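Local coordinates for FMN-binding protein (Syntrophomonas wolfei subsp. wolfei, PDB 3IN6) that is an FMN-binding flavoprotein that probably works as a two-chain assembly, though the structure alone does not show which reaction it serves, at the interface of chains A and B. Sequence-based numbering; all coordinates share one arbitrary frame. Chains: chain A/B, FMN-binding protein.

Contact 1: the interface of chains A and B. Residues chain A 79; chain B 41-43.
The ammonium group of A:Lys79 meets chain B at two points, a backbone carbonyl and a carboxylate. Its NZ donates to the carbonyl oxygen O of B:Asn41 at 2.9 Å. The C=O...N angle of 166° shows that the donor arrives almost head-on, nearly in line with the carbonyl. The second partner is OE2 of the B:Glu43 carboxylate, 3.1 Å from A:Lys79 NZ. That pair qualifies as a salt bridge, but as a hydrogen bond it is weak, so charge attraction probably contributes more than bond directionality. The other carboxylate oxygen, OE1, turns towards the aliphatic chain and lies 3.4 Å from CD of A:Lys79.

The methylenes supply the next layer of contact. The carbonyl oxygen of B:Tyr42 rests alongside the start of the lysine chain, 3.3 Å from CB of A:Lys79. The lysine and glutamate side chains cross at a slant, with CD of A:Lys79 4.0 Å from the carboxylate carbon CD of B:Glu43. The tyrosine ring of B:Tyr42 points away from the lysine, so this residue takes part through its backbone.

Shape accounts for the reach. A:Lys79 is extended beyond CG, which carries NZ past the B:Tyr42 carbonyl to that of B:Asn41. B:Glu43 instead bends at chi2 (-71°), folding its carboxylate back beside the ammonium group. The backbone of B:Tyr42 has a positive phi of 67°, and this left-handed turn probably helps bring the B:Asn41 carbonyl and the B:Glu43 carboxylate to NZ from directions roughly at right angles. Of the 118 Å² buried in this patch, A:Lys79 accounts for 68 Å².

In the fold, A:Lys79 is the first residue of strand 79-87, just after helix 68-77. Its partners belong to the loop joining strands 33-38 and 44-48 of chain B, directly before the latter strand, which carries the FMN-binding residue B:Asn45.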
loop_
_atom_site.group_PDB
_atom_site.type_symbol
_atom_site.label_atom_id
_atom_site.label_comp_id
_atom_site.label_asym_id
_atom_site.label_seq_id
_atom_site.Cartn_x
_atom_site.Cartn_y
_atom_site.Cartn_z
ATOM N N LYS A 79 9.771 -1.391 -10.084
ATOM C CA LYS A 79 8.447 -1.990 -9.922
ATOM C C LYS A 79 7.613 -1.401 -8.809
ATOM O O LYS A 79 8.125 -0.979 -7.801
ATOM C CB LYS A 79 8.554 -3.506 -9.791
ATOM C CG LYS A 79 9.249 -4.137 -11.014
ATOM C CD LYS A 79 8.871 -5.596 -11.237
ATOM C CE LYS A 79 9.830 -6.271 -12.232
ATOM N NZ LYS A 79 9.552 -7.731 -12.374
ATOM N N ASN B 41 10.935 -11.885 -7.814
ATOM C CA ASN B 41 11.084 -11.191 -9.094
ATOM C C ASN B 41 10.774 -9.692 -8.961
ATOM O O ASN B 41 10.585 -8.992 -9.962
ATOM C CB ASN B 41 10.132 -11.805 -10.129
ATOM C CG ASN B 41 10.248 -13.319 -10.214
ATOM O OD1 ASN B 41 11.327 -13.883 -10.053
ATOM N ND2 ASN B 41 9.128 -13.982 -10.470
ATOM N N TYR B 42 10.690 -9.211 -7.718
ATOM C CA TYR B 42 10.413 -7.804 -7.391
ATOM C C TYR B 42 9.022 -7.264 -7.731
ATOM O O TYR B 42 8.825 -6.046 -7.750
ATOM C CB TYR B 42 11.496 -6.874 -7.960
ATOM C CG TYR B 42 12.850 -7.178 -7.391
ATOM C CD1 TYR B 42 13.238 -6.670 -6.154
ATOM C CD2 TYR B 42 13.741 -7.991 -8.077
ATOM C CE1 TYR B 42 14.491 -6.951 -5.618
ATOM C CE2 TYR B 42 14.985 -8.284 -7.543
ATOM C CZ TYR B 42 15.351 -7.756 -6.315
ATOM O OH TYR B 42 16.579 -8.049 -5.799
ATOM N N GLU B 43 8.062 -8.158 -7.957
ATOM C CA GLU B 43 6.689 -7.754 -8.221
ATOM C C GLU B 43 6.098 -7.379 -6.870
ATOM O O GLU B 43 5.934 -8.235 -5.997
ATOM C CB GLU B 43 5.848 -8.899 -8.827
ATOM C CG GLU B 43 6.457 -9.660 -9.992
ATOM C CD GLU B 43 6.535 -8.870 -11.284
ATOM O OE1 GLU B 43 6.188 -7.669 -11.289
ATOM O OE2 GLU B 43 6.943 -9.470 -12.308
#

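Contact 2: the interface of chains A and B. Residues chain A 30-32, 86-87; chain B 85, 87, 89.
The ring of A:Tyr30, covered on one face by CD2 of A:Leu86 3.4 Å above its centre, lies next to the place where A:Ile31 packs against B:Thr87 across the two-fold interface. A:Tyr30, A:Ile31 and A:Ser32 form part of the loop between helix 2-28 and strand 33-38, and they meet the end of strand 79-87 of chain B mostly by apolar packing. B:Asn89 is poorly ordered, so the distances to its side chain are tentative. Its OD1 approaches the leucine-covered side of the ring only loosely, 4.5 Å from CD1 of A:Tyr30. The asparagine side chain runs at an angle to the leucine, with OD1 about 4.1 Å from CD2 of A:Leu86, and ND2 points towards the carbonyl of A:Thr87.

B:Thr87 makes the tighter fit. Its OG1 lies against the hydrocarbon of A:Ile31, 3.3 Å from CD1, while its methyl CG2 faces CB of A:Ser32. OG1 stands opposite the backbone N (chi1 -172°), where it also accepts a hydrogen bond from N of B:Asn89 at 3.1 Å. At 165° about the hydrogen, that bond is nearly straight and probably helps fix the turn leaving strand 79-87. Replacing B:Thr87 by alanine is likely to leave the backbone N-H of B:Asn89 without this acceptor and to open a gap beside A:Ile31 and A:Ser32.

Next along the seam, the methyl CD2 of B:Leu85 abuts the backbone CA of A:Ser32 at 3.7 Å.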
loop_
_atom_site.group_PDB
_atom_site.type_symbol
_atom_site.label_atom_id
_atom_site.label_comp_id
_atom_site.label_asym_id
_atom_site.label_seq_id
_atom_site.Cartn_x
_atom_site.Cartn_y
_atom_site.Cartn_z
ATOM N N TYR A 30 -7.789 10.846 -5.221
ATOM C CA TYR A 30 -8.217 10.788 -3.826
ATOM C C TYR A 30 -6.997 10.793 -2.906
ATOM O O TYR A 30 -5.919 10.299 -3.276
ATOM C CB TYR A 30 -9.054 9.531 -3.551
ATOM C CG TYR A 30 -10.429 9.540 -4.177
ATOM C CD1 TYR A 30 -11.472 10.237 -3.588
ATOM C CD2 TYR A 30 -10.691 8.823 -5.329
ATOM C CE1 TYR A 30 -12.733 10.239 -4.157
ATOM C CE2 TYR A 30 -11.942 8.816 -5.902
ATOM C CZ TYR A 30 -12.961 9.521 -5.307
ATOM O OH TYR A 30 -14.196 9.523 -5.883
ATOM N N ILE A 31 -7.169 11.370 -1.722
ATOM C CA ILE A 31 -6.124 11.395 -0.697
ATOM C C ILE A 31 -5.715 9.951 -0.413
ATOM O O ILE A 31 -4.527 9.632 -0.309
ATOM C CB ILE A 31 -6.632 12.029 0.617
ATOM C CG1 ILE A 31 -7.030 13.490 0.413
ATOM C CG2 ILE A 31 -5.572 11.984 1.703
ATOM C CD1 ILE A 31 -7.628 14.146 1.667
ATOM N N SER A 32 -6.716 9.073 -0.361
ATOM C CA SER A 32 -6.512 7.668 -0.054
ATOM C C SER A 32 -6.016 6.877 -1.269
ATOM O O SER A 32 -6.660 5.925 -1.717
ATOM C CB SER A 32 -7.820 7.082 0.465
ATOM O OG SER A 32 -8.708 6.921 -0.613
ATOM N N LEU A 86 -11.491 3.505 -1.406
ATOM C CA LEU A 86 -12.484 4.407 -0.842
ATOM C C LEU A 86 -13.198 3.669 0.264
ATOM O O LEU A 86 -13.571 2.506 0.100
ATOM C CB LEU A 86 -13.460 4.898 -1.914
ATOM C CG LEU A 86 -12.849 5.898 -2.908
ATOM C CD1 LEU A 86 -13.796 6.237 -4.038
ATOM C CD2 LEU A 86 -12.368 7.183 -2.208
ATOM N N THR A 87 -13.324 4.339 1.406
ATOM C CA THR A 87 -14.069 3.837 2.554
ATOM C C THR A 87 -14.836 5.039 3.133
ATOM O O THR A 87 -14.278 6.129 3.271
ATOM C CB THR A 87 -13.144 3.203 3.616
ATOM O OG1 THR A 87 -12.330 4.212 4.218
ATOM C CG2 THR A 87 -12.236 2.146 2.988
ATOM N N LEU B 85 -4.464 4.040 6.907
ATOM C CA LEU B 85 -4.651 5.376 6.353
ATOM C C LEU B 85 -6.047 5.845 6.641
ATOM O O LEU B 85 -7.010 5.195 6.250
ATOM C CB LEU B 85 -4.425 5.376 4.847
ATOM C CG LEU B 85 -4.515 6.719 4.120
ATOM C CD1 LEU B 85 -3.551 7.729 4.733
ATOM C CD2 LEU B 85 -4.199 6.497 2.648
ATOM N N THR B 87 -8.702 9.132 6.309
ATOM C CA THR B 87 -8.869 10.378 5.571
ATOM C C THR B 87 -10.304 10.856 5.454
ATOM O O THR B 87 -11.230 10.054 5.374
ATOM C CB THR B 87 -8.312 10.243 4.130
ATOM O OG1 THR B 87 -8.314 11.528 3.495
ATOM C CG2 THR B 87 -9.154 9.273 3.307
ATOM N N ASN B 89 -11.238 12.441 2.862
ATOM C CA ASN B 89 -11.478 12.519 1.421
ATOM C C ASN B 89 -11.681 13.972 0.993
ATOM O O ASN B 89 -12.296 14.252 -0.038
ATOM C CB ASN B 89 -12.685 11.663 1.007
ATOM C CG ASN B 89 -12.443 10.178 1.193
ATOM O OD1 ASN B 89 -11.369 9.661 0.860
ATOM N ND2 ASN B 89 -13.454 9.474 1.699
#

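The C-alpha centres of contact 1 and contact 2 lie about 26 Å apart, and strand 79-87 serves both. Chain A contributes the beginning of this strand to contact 1 and its end to contact 2, where the end of the chain B strand also takes part. Contact 1 is charged and polar, whereas the cross-chain approaches measured in contact 2 are mainly van der Waals. Two-fold symmetry gives each a twin with the chains exchanged, so the joint is held at well-separated points. This would suit a stable dimer, although the coordinates alone do not prove that assembly in solution.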